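Local coordinates for protein D-alanyl transferase DltD (PDB 6O93) that probably transfers D-alanine onto lipoteichoic acid at the outer face of the membrane in Gram-positive cell-wall biogenesis, using an SGNH-hydrolase-like fold, at residues N238-S243 and K299-Y304; G27-N32 and E191-S196; Q326-I331 and L374-D379. All blocks are in the same frame, centred on the assembly; numbering follows the deposited sequence.

Contact 1: N238-S243 and K299-Y304; sequences NKFEIS and KRWSDY. With PO4 (phosphate ion), chain G.
Helix 299-305 packs against the loop 238-243, and Arg300 touches first. CG of Arg300 lies anti to the carbonyl carbon, and the chain runs extended to NE. This brings one face of the guanidinium to Glu241 OE2, which sits over its centre 3.0 Å from Arg300 CZ; the carboxylate and guanidinium planes are 53° apart. The salt bridge is one of charge, and no N-H points at the oxygen. Arg300 O approaches the edge of the Phe240 ring, 3.5 Å from Phe240 CD1.

Trp301 follows, with CG anti to the backbone N (chi1 -177°). Its six-membered ring turns its edge to one face of Phe240, a T-shaped pair with planes at 89°. Trp301 CE3 lies 3.8 Å from Phe240 CD1 and 3.9 Å from Ile242 CD1. Trp301 NE1 donates to O3 of a phosphate ion, probably from the crystallisation liquor, at 2.9 Å, and Thr347 also binds that ion.

At Tyr304 the order changes: Phe240 offers its edge, with Phe240 CZ over one face of the tyrosine and Phe240 CE1 3.6 Å from Tyr304 CB. Tyr304 OH is bonded to Leu255 O. Asn238 shapes the loop by an Asx turn, its OD1 accepting from Phe240 N and Ile242 N.

The contact thus joins an aromatic cluster to a face-on ion pair. The Arg300 charge would favour the ionised carboxylate, and Tyr342 N, bonded to Glu241 OE1, helps fix its rotation.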
loop_
_atom_site.group_PDB
_atom_site.type_symbol
_atom_site.label_atom_id
_atom_site.label_comp_id
_atom_site.label_asym_id
_atom_site.label_seq_id
_atom_site.Cartn_x
_atom_site.Cartn_y
_atom_site.Cartn_z
ATOM N N ASN A 238 -9.559 -17.244 -21.786
ATOM C CA ASN A 238 -10.079 -15.965 -22.250
ATOM C C ASN A 238 -9.014 -15.294 -23.106
ATOM O O ASN A 238 -7.859 -15.726 -23.150
ATOM C CB ASN A 238 -10.484 -15.068 -21.076
ATOM C CG ASN A 238 -9.307 -14.687 -20.203
ATOM O OD1 ASN A 238 -8.573 -13.747 -20.507
ATOM N ND2 ASN A 238 -9.119 -15.417 -19.110
ATOM N N LYS A 239 -9.417 -14.220 -23.781
ATOM C CA LYS A 239 -8.552 -13.512 -24.715
ATOM C C LYS A 239 -7.938 -12.248 -24.130
ATOM O O LYS A 239 -7.195 -11.558 -24.836
ATOM C CB LYS A 239 -9.332 -13.152 -25.983
ATOM C CG LYS A 239 -10.590 -12.336 -25.722
ATOM C CD LYS A 239 -11.215 -11.844 -27.017
ATOM C CE LYS A 239 -12.525 -11.116 -26.758
ATOM N NZ LYS A 239 -13.089 -10.518 -28.000
ATOM N N PHE A 240 -8.226 -11.924 -22.870
ATOM C CA PHE A 240 -7.742 -10.696 -22.255
ATOM C C PHE A 240 -6.485 -10.907 -21.421
ATOM O O PHE A 240 -6.059 -9.984 -20.721
ATOM C CB PHE A 240 -8.842 -10.077 -21.389
ATOM C CG PHE A 240 -10.108 -9.785 -22.142
ATOM C CD1 PHE A 240 -10.220 -8.644 -22.916
ATOM C CD2 PHE A 240 -11.185 -10.654 -22.076
ATOM C CE1 PHE A 240 -11.384 -8.374 -23.614
ATOM C CE2 PHE A 240 -12.350 -10.388 -22.770
ATOM C CZ PHE A 240 -12.450 -9.248 -23.539
ATOM N N GLU A 241 -5.880 -12.092 -21.486
ATOM C CA GLU A 241 -4.702 -12.418 -20.679
ATOM C C GLU A 241 -4.990 -12.241 -19.189
ATOM O O GLU A 241 -4.144 -11.770 -18.426
ATOM C CB GLU A 241 -3.490 -11.582 -21.096
ATOM C CG GLU A 241 -2.914 -11.956 -22.456
ATOM C CD GLU A 241 -1.552 -11.333 -22.709
ATOM O OE1 GLU A 241 -0.989 -10.723 -21.774
ATOM O OE2 GLU A 241 -1.041 -11.456 -23.843
ATOM N N ILE A 242 -6.195 -12.625 -18.772
ATOM C CA ILE A 242 -6.607 -12.574 -17.373
ATOM C C ILE A 242 -6.559 -13.981 -16.798
ATOM O O ILE A 242 -6.861 -14.959 -17.495
ATOM C CB ILE A 242 -8.016 -11.964 -17.232
ATOM C CG1 ILE A 242 -8.003 -10.497 -17.673
ATOM C CG2 ILE A 242 -8.512 -12.092 -15.796
ATOM C CD1 ILE A 242 -9.384 -9.881 -17.812
ATOM N N SER A 243 -6.174 -14.089 -15.527
ATOM C CA SER A 243 -6.115 -15.390 -14.872
ATOM C C SER A 243 -7.459 -16.099 -14.980
ATOM O O SER A 243 -8.520 -15.476 -14.882
ATOM C CB SER A 243 -5.716 -15.228 -13.404
ATOM O OG SER A 243 -4.398 -14.724 -13.288
ATOM N N LYS A 299 -3.530 -3.485 -21.460
ATOM C CA LYS A 299 -4.051 -2.855 -22.669
ATOM C C LYS A 299 -5.234 -3.634 -23.232
ATOM O O LYS A 299 -6.244 -3.043 -23.630
ATOM C CB LYS A 299 -2.941 -2.737 -23.714
ATOM C CG LYS A 299 -3.323 -1.946 -24.967
ATOM C CD LYS A 299 -3.486 -0.462 -24.668
ATOM C CE LYS A 299 -3.857 0.324 -25.919
ATOM N NZ LYS A 299 -4.100 1.766 -25.616
ATOM N N ARG A 300 -5.129 -4.965 -23.272
ATOM C CA ARG A 300 -6.203 -5.774 -23.838
ATOM C C ARG A 300 -7.513 -5.570 -23.087
ATOM O O ARG A 300 -8.591 -5.660 -23.685
ATOM C CB ARG A 300 -5.806 -7.251 -23.827
ATOM C CG ARG A 300 -4.554 -7.554 -24.639
ATOM C CD ARG A 300 -4.276 -9.049 -24.727
ATOM N NE ARG A 300 -3.130 -9.335 -25.587
ATOM C CZ ARG A 300 -2.804 -10.546 -26.032
ATOM N NH1 ARG A 300 -3.538 -11.602 -25.704
ATOM N NH2 ARG A 300 -1.741 -10.705 -26.810
ATOM N N TRP A 301 -7.444 -5.288 -21.786
ATOM C CA TRP A 301 -8.661 -5.073 -21.013
ATOM C C TRP A 301 -9.171 -3.644 -21.163
ATOM O O TRP A 301 -10.376 -3.430 -21.333
ATOM C CB TRP A 301 -8.409 -5.403 -19.541
ATOM C CG TRP A 301 -9.627 -5.271 -18.690
ATOM C CD1 TRP A 301 -9.805 -4.423 -17.636
ATOM C CD2 TRP A 301 -10.851 -6.004 -18.827
ATOM N NE1 TRP A 301 -11.061 -4.586 -17.104
ATOM C CE2 TRP A 301 -11.724 -5.551 -17.818
ATOM C CE3 TRP A 301 -11.292 -7.001 -19.704
ATOM C CZ2 TRP A 301 -13.011 -6.060 -17.660
ATOM C CZ3 TRP A 301 -12.569 -7.505 -19.546
ATOM C CH2 TRP A 301 -13.414 -7.033 -18.533
ATOM N N SER A 302 -8.274 -2.656 -21.110
ATOM C CA SER A 302 -8.699 -1.268 -21.262
ATOM C C SER A 302 -9.301 -1.016 -22.639
ATOM O O SER A 302 -10.211 -0.189 -22.775
ATOM C CB SER A 302 -7.521 -0.326 -21.009
ATOM O OG SER A 302 -6.430 -0.622 -21.865
ATOM N N ASP A 303 -8.813 -1.713 -23.670
ATOM C CA ASP A 303 -9.431 -1.600 -24.987
ATOM C C ASP A 303 -10.890 -2.036 -24.951
ATOM O O ASP A 303 -11.717 -1.507 -25.702
ATOM C CB ASP A 303 -8.661 -2.439 -26.011
ATOM C CG ASP A 303 -7.319 -1.833 -26.381
ATOM O OD1 ASP A 303 -7.152 -0.605 -26.231
ATOM O OD2 ASP A 303 -6.432 -2.589 -26.834
ATOM N N TYR A 304 -11.222 -2.996 -24.087
ATOM C CA TYR A 304 -12.585 -3.508 -24.017
ATOM C C TYR A 304 -13.471 -2.636 -23.137
ATOM O O TYR A 304 -14.633 -2.386 -23.477
ATOM C CB TYR A 304 -12.569 -4.947 -23.500
ATOM C CG TYR A 304 -13.934 -5.591 -23.426
ATOM C CD1 TYR A 304 -14.561 -6.067 -24.569
ATOM C CD2 TYR A 304 -14.594 -5.729 -22.211
ATOM C CE1 TYR A 304 -15.805 -6.657 -24.508
ATOM C CE2 TYR A 304 -15.840 -6.319 -22.140
ATOM C CZ TYR A 304 -16.440 -6.782 -23.293
ATOM O OH TYR A 304 -17.680 -7.370 -23.230
HETATM P P PO4 G . -11.732 -3.800 -13.334
HETATM O O1 PO4 G . -11.972 -2.692 -12.333
HETATM O O2 PO4 G . -10.997 -4.934 -12.660
HETATM O O3 PO4 G . -10.907 -3.266 -14.479
HETATM O O4 PO4 G . -13.055 -4.304 -13.861
#

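Contact 2: G27-N32 and E191-S196; sequences GNVIKN and EDELFS
Asp192 carries this contact with one carboxylate oxygen. Asp192 OD2 accepts from two successive backbone N-H groups, Asn28 N at 2.9 Å and Val29 N at 3.1 Å. Both bonds are nearly straight. Val29 N meets the syn lone pair, while Asn28 N comes from above the carboxylate plane. Asp192 OD1 accepts a hydrogen bond from a water at 2.8 Å, and that water accepts from Ile30 N. Gly27 CA lies 3.5 Å from Asp192 OD1, where a side chain on Gly27 would clash.

The bonded amides are those of the N-cap residue Asn28 and of Val29, the first residue of helix 29-36. The Asn28 side chain makes no capping bond; Asp192 of another helix accepts from the N-H groups here. The helix dipole would probably favour the charged carboxylate.

Asp192 reaches across from helix 175-195 with CG anti to its backbone N (chi1 -170°). Val29 crosses the aspartate obliquely, its CG2 3.4 Å from Asp192 OD2. One turn on, Ser196 OG donates to Asp192 O at 2.7 Å. Ile30 CD1 lies 3.8 Å from Ser196 OG. Further out, Asn28 ND2 binds Gln129 OE1, and Leu125 of helix 124-132 packs on Asp192.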
loop_
_atom_site.group_PDB
_atom_site.type_symbol
_atom_site.label_atom_id
_atom_site.label_comp_id
_atom_site.label_asym_id
_atom_site.label_seq_id
_atom_site.Cartn_x
_atom_site.Cartn_y
_atom_site.Cartn_z
ATOM N N GLY A 27 -2.500 -3.616 14.078
ATOM C CA GLY A 27 -1.784 -3.705 15.332
ATOM C C GLY A 27 -0.448 -2.991 15.281
ATOM O O GLY A 27 -0.121 -2.276 14.332
ATOM N N ASN A 28 0.338 -3.198 16.337
ATOM C CA ASN A 28 1.667 -2.601 16.448
ATOM C C ASN A 28 2.763 -3.616 16.732
ATOM O O ASN A 28 3.832 -3.534 16.123
ATOM C CB ASN A 28 1.673 -1.531 17.555
ATOM C CG ASN A 28 1.203 -0.177 17.060
ATOM O OD1 ASN A 28 1.187 0.089 15.858
ATOM N ND2 ASN A 28 0.829 0.693 17.992
ATOM N N VAL A 29 2.524 -4.572 17.633
ATOM C CA VAL A 29 3.599 -5.433 18.128
ATOM C C VAL A 29 4.340 -6.094 16.970
ATOM O O VAL A 29 5.559 -5.952 16.823
ATOM C CB VAL A 29 3.043 -6.486 19.102
ATOM C CG1 VAL A 29 4.137 -7.461 19.510
ATOM C CG2 VAL A 29 2.446 -5.813 20.329
ATOM N N ILE A 30 3.612 -6.831 16.130
ATOM C CA ILE A 30 4.266 -7.690 15.147
ATOM C C ILE A 30 4.887 -6.859 14.030
ATOM O O ILE A 30 6.070 -7.017 13.705
ATOM C CB ILE A 30 3.273 -8.730 14.599
ATOM C CG1 ILE A 30 2.928 -9.743 15.695
ATOM C CG2 ILE A 30 3.861 -9.430 13.379
ATOM C CD1 ILE A 30 1.784 -10.673 15.345
ATOM N N LYS A 31 4.106 -5.964 13.418
ATOM C CA LYS A 31 4.621 -5.228 12.269
ATOM C C LYS A 31 5.758 -4.295 12.674
ATOM O O LYS A 31 6.741 -4.153 11.936
ATOM C CB LYS A 31 3.494 -4.451 11.582
ATOM C CG LYS A 31 3.200 -3.080 12.168
ATOM C CD LYS A 31 1.949 -2.480 11.544
ATOM C CE LYS A 31 1.801 -1.005 11.887
ATOM N NZ LYS A 31 1.787 -0.764 13.351
ATOM N N ASN A 32 5.649 -3.656 13.842
ATOM C CA ASN A 32 6.703 -2.744 14.279
ATOM C C ASN A 32 7.995 -3.494 14.567
ATOM O O ASN A 32 9.084 -3.022 14.220
ATOM C CB ASN A 32 6.252 -1.966 15.516
ATOM C CG ASN A 32 5.101 -1.024 15.223
ATOM O OD1 ASN A 32 4.597 -0.963 14.097
ATOM N ND2 ASN A 32 4.679 -0.280 16.238
ATOM N N GLU A 191 -5.254 -6.096 23.793
ATOM C CA GLU A 191 -5.949 -6.829 22.742
ATOM C C GLU A 191 -5.049 -7.062 21.537
ATOM O O GLU A 191 -5.192 -8.078 20.846
ATOM C CB GLU A 191 -7.221 -6.078 22.344
ATOM C CG GLU A 191 -8.291 -6.127 23.426
ATOM C CD GLU A 191 -9.460 -5.197 23.166
ATOM O OE1 GLU A 191 -9.330 -4.279 22.332
ATOM O OE2 GLU A 191 -10.514 -5.384 23.808
ATOM N N ASP A 192 -4.115 -6.146 21.274
ATOM C CA ASP A 192 -3.113 -6.380 20.240
ATOM C C ASP A 192 -2.271 -7.608 20.571
ATOM O O ASP A 192 -2.065 -8.485 19.723
ATOM C CB ASP A 192 -2.229 -5.139 20.090
ATOM C CG ASP A 192 -1.319 -5.205 18.875
ATOM O OD1 ASP A 192 -1.587 -6.016 17.966
ATOM O OD2 ASP A 192 -0.333 -4.439 18.833
ATOM N N GLU A 193 -1.784 -7.693 21.811
ATOM C CA GLU A 193 -0.979 -8.841 22.218
ATOM C C GLU A 193 -1.782 -10.135 22.149
ATOM O O GLU A 193 -1.255 -11.182 21.759
ATOM C CB GLU A 193 -0.438 -8.615 23.633
ATOM C CG GLU A 193 0.369 -9.778 24.217
ATOM C CD GLU A 193 1.699 -9.998 23.513
ATOM O OE1 GLU A 193 2.086 -9.151 22.680
ATOM O OE2 GLU A 193 2.362 -11.020 23.796
ATOM N N LEU A 194 -3.062 -10.084 22.513
ATOM C CA LEU A 194 -3.862 -11.297 22.638
ATOM C C LEU A 194 -4.473 -11.752 21.317
ATOM O O LEU A 194 -4.553 -12.958 21.061
ATOM C CB LEU A 194 -4.985 -11.082 23.658
ATOM C CG LEU A 194 -4.579 -10.879 25.118
ATOM C CD1 LEU A 194 -5.818 -10.651 25.974
ATOM C CD2 LEU A 194 -3.779 -12.063 25.637
ATOM N N PHE A 195 -4.909 -10.816 20.471
ATOM C CA PHE A 195 -5.769 -11.145 19.343
ATOM C C PHE A 195 -5.193 -10.807 17.975
ATOM O O PHE A 195 -5.824 -11.146 16.967
ATOM C CB PHE A 195 -7.124 -10.428 19.487
ATOM C CG PHE A 195 -7.857 -10.755 20.760
ATOM C CD1 PHE A 195 -7.857 -12.042 21.269
ATOM C CD2 PHE A 195 -8.544 -9.770 21.450
ATOM C CE1 PHE A 195 -8.530 -12.344 22.441
ATOM C CE2 PHE A 195 -9.219 -10.063 22.622
ATOM C CZ PHE A 195 -9.212 -11.352 23.119
ATOM N N SER A 196 -4.026 -10.165 17.896
ATOM C CA SER A 196 -3.522 -9.704 16.605
ATOM C C SER A 196 -3.154 -10.841 15.660
ATOM O O SER A 196 -2.963 -10.586 14.466
ATOM C CB SER A 196 -2.303 -8.800 16.799
ATOM O OG SER A 196 -1.207 -9.521 17.330
HETATM O O HOH W 1 0.502 -6.995 16.369
#

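Contact 3: Q326-I331 and L374-D379; sequences QGFTNI and LAYQID
The rings of Phe328 and Tyr376 lie one over the other at a slant, with planes 31° apart and centroids 4.3 Å apart. The pair is neither a regular stack nor edge-to-face. Tyr376 CE1 sits over one face of Phe328, toward its rim, 3.4 Å from Phe328 CE1. Both residues hold CG beside the backbone N (chi1 -62° for Phe328, -73° for Tyr376). The two side chains cross at about a right angle. Leu374 CB lies over the opposite face of the tyrosine, and Tyr376 OH is bonded to Val288 O. Ile378 CD1 meets the edge of Phe328, 4.0 Å from its CE2.

The Gln326 side chain runs extended along the backbone of Gln377 and Ile378, while Gln326 O lies at the edge of the Tyr376 ring. Asp379 N donates to Gln326 OE1 in a nearly straight bond of 2.8 Å, in the carbonyl plane and on a lone pair. Gln326 O takes Gln377 N, also at 2.8 Å, but from above the carbonyl plane.

Gly327 is the C-prime residue of the Schellman motif that ends helix 309-324. Its positive phi turns the chain against Ala375 and Tyr376, and a side chain there would collide with Ala375 O.

Gln326 thus uses a backbone and a side-chain carbonyl to bind alternate amides of the C-terminal segment. Gln277 NE2 also donates to OE1, so the buried oxygen is held by two donors.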
loop_
_atom_site.group_PDB
_atom_site.type_symbol
_atom_site.label_atom_id
_atom_site.label_comp_id
_atom_site.label_asym_id
_atom_site.label_seq_id
_atom_site.Cartn_x
_atom_site.Cartn_y
_atom_site.Cartn_z
ATOM N N GLN A 326 9.142 16.973 -4.202
ATOM C CA GLN A 326 9.416 16.997 -2.772
ATOM C C GLN A 326 10.618 16.145 -2.380
ATOM O O GLN A 326 10.873 15.969 -1.184
ATOM C CB GLN A 326 8.176 16.544 -2.000
ATOM C CG GLN A 326 6.970 17.442 -2.215
ATOM C CD GLN A 326 5.773 17.034 -1.378
ATOM O OE1 GLN A 326 5.574 17.538 -0.270
ATOM N NE2 GLN A 326 4.965 16.122 -1.907
ATOM N N GLY A 327 11.362 15.618 -3.350
ATOM C CA GLY A 327 12.577 14.882 -3.068
ATOM C C GLY A 327 12.454 13.376 -3.134
ATOM O O GLY A 327 13.433 12.681 -2.831
ATOM N N PHE A 328 11.292 12.848 -3.507
ATOM C CA PHE A 328 11.114 11.409 -3.694
ATOM C C PHE A 328 11.486 11.089 -5.136
ATOM O O PHE A 328 10.701 11.322 -6.059
ATOM C CB PHE A 328 9.682 10.992 -3.377
ATOM C CG PHE A 328 9.279 11.239 -1.950
ATOM C CD1 PHE A 328 9.590 10.322 -0.958
ATOM C CD2 PHE A 328 8.582 12.385 -1.601
ATOM C CE1 PHE A 328 9.217 10.545 0.353
ATOM C CE2 PHE A 328 8.204 12.613 -0.290
ATOM C CZ PHE A 328 8.521 11.692 0.687
ATOM N N THR A 329 12.690 10.550 -5.332
ATOM C CA THR A 329 13.243 10.337 -6.662
ATOM C C THR A 329 13.360 8.867 -7.047
ATOM O O THR A 329 13.798 8.570 -8.163
ATOM C CB THR A 329 14.625 10.999 -6.770
ATOM O OG1 THR A 329 15.532 10.377 -5.854
ATOM C CG2 THR A 329 14.533 12.484 -6.454
ATOM N N ASN A 330 12.988 7.943 -6.165
ATOM C CA ASN A 330 13.005 6.513 -6.471
ATOM C C ASN A 330 11.599 6.120 -6.914
ATOM O O ASN A 330 10.726 5.865 -6.082
ATOM C CB ASN A 330 13.452 5.698 -5.262
ATOM C CG ASN A 330 14.795 6.143 -4.719
ATOM O OD1 ASN A 330 15.755 6.320 -5.467
ATOM N ND2 ASN A 330 14.865 6.328 -3.408
ATOM N N ILE A 331 11.384 6.065 -8.227
ATOM C CA ILE A 331 10.066 5.796 -8.793
ATOM C C ILE A 331 10.216 4.766 -9.903
ATOM O O ILE A 331 10.916 5.010 -10.893
ATOM C CB ILE A 331 9.400 7.071 -9.336
ATOM C CG1 ILE A 331 9.349 8.152 -8.253
ATOM C CG2 ILE A 331 7.993 6.761 -9.841
ATOM C CD1 ILE A 331 8.796 9.476 -8.741
ATOM N N LEU A 374 18.417 12.183 3.693
ATOM C CA LEU A 374 17.663 12.381 2.460
ATOM C C LEU A 374 17.179 13.825 2.349
ATOM O O LEU A 374 16.664 14.395 3.312
ATOM C CB LEU A 374 16.473 11.419 2.394
ATOM C CG LEU A 374 16.800 9.925 2.400
ATOM C CD1 LEU A 374 15.525 9.101 2.481
ATOM C CD2 LEU A 374 17.603 9.538 1.168
ATOM N N ALA A 375 17.337 14.408 1.161
ATOM C CA ALA A 375 17.007 15.816 0.937
ATOM C C ALA A 375 15.543 15.945 0.515
ATOM O O ALA A 375 15.204 16.207 -0.641
ATOM C CB ALA A 375 17.942 16.418 -0.105
ATOM N N TYR A 376 14.662 15.759 1.496
ATOM C CA TYR A 376 13.231 15.919 1.282
ATOM C C TYR A 376 12.835 17.379 1.457
ATOM O O TYR A 376 13.354 18.077 2.332
ATOM C CB TYR A 376 12.431 15.044 2.253
ATOM C CG TYR A 376 12.460 13.566 1.932
ATOM C CD1 TYR A 376 12.310 13.115 0.627
ATOM C CD2 TYR A 376 12.640 12.621 2.934
ATOM C CE1 TYR A 376 12.338 11.767 0.328
ATOM C CE2 TYR A 376 12.668 11.271 2.646
ATOM C CZ TYR A 376 12.516 10.849 1.340
ATOM O OH TYR A 376 12.541 9.506 1.044
ATOM N N GLN A 377 11.911 17.836 0.608
ATOM C CA GLN A 377 11.394 19.201 0.659
ATOM C C GLN A 377 9.864 19.127 0.656
ATOM O O GLN A 377 9.205 19.427 -0.342
ATOM C CB GLN A 377 11.928 20.038 -0.504
ATOM C CG GLN A 377 13.434 20.255 -0.451
ATOM C CD GLN A 377 13.940 21.137 -1.574
ATOM O OE1 GLN A 377 13.201 21.463 -2.505
ATOM N NE2 GLN A 377 15.206 21.531 -1.493
ATOM N N ILE A 378 9.304 18.720 1.796
ATOM C CA ILE A 378 7.859 18.572 1.907
ATOM C C ILE A 378 7.198 19.932 1.760
ATOM O O ILE A 378 7.628 20.923 2.364
ATOM C CB ILE A 378 7.493 17.911 3.244
ATOM C CG1 ILE A 378 7.981 16.461 3.277
ATOM C CG2 ILE A 378 5.991 17.975 3.477
ATOM C CD1 ILE A 378 7.293 15.542 2.276
ATOM N N ASP A 379 6.144 19.983 0.950
ATOM C CA ASP A 379 5.372 21.199 0.712
ATOM C C ASP A 379 3.939 20.925 1.149
ATOM O O ASP A 379 3.224 20.159 0.495
ATOM C CB ASP A 379 5.440 21.606 -0.761
ATOM C CG ASP A 379 4.872 22.988 -1.016
ATOM O OD1 ASP A 379 4.008 23.436 -0.233
ATOM O OD2 ASP A 379 5.290 23.627 -2.004
#

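How the contacts relate
The three contacts do not touch one another and follow in series along the chain. Contacts 1 and 2 lie on opposite sides of the chain's centre, with centres about 40 Å apart. Contact 3 has its centre about 36 Å from that of contact 1 and about 31 Å from that of contact 2. Contact 1 is tied to the likely active site: Ile242 touches residues of a possible Ser47-His349-Asp346 triad, as expected of the SGNH clan. The Trp301 side chain is about 13 Å from the sodium ion, which Ser46, Glu48 and Ser104 bind. Contact 2 joins two helices, whereas contact 3 fastens the C-terminal segment 374-379 beside the loop leading to edge strand 331-333.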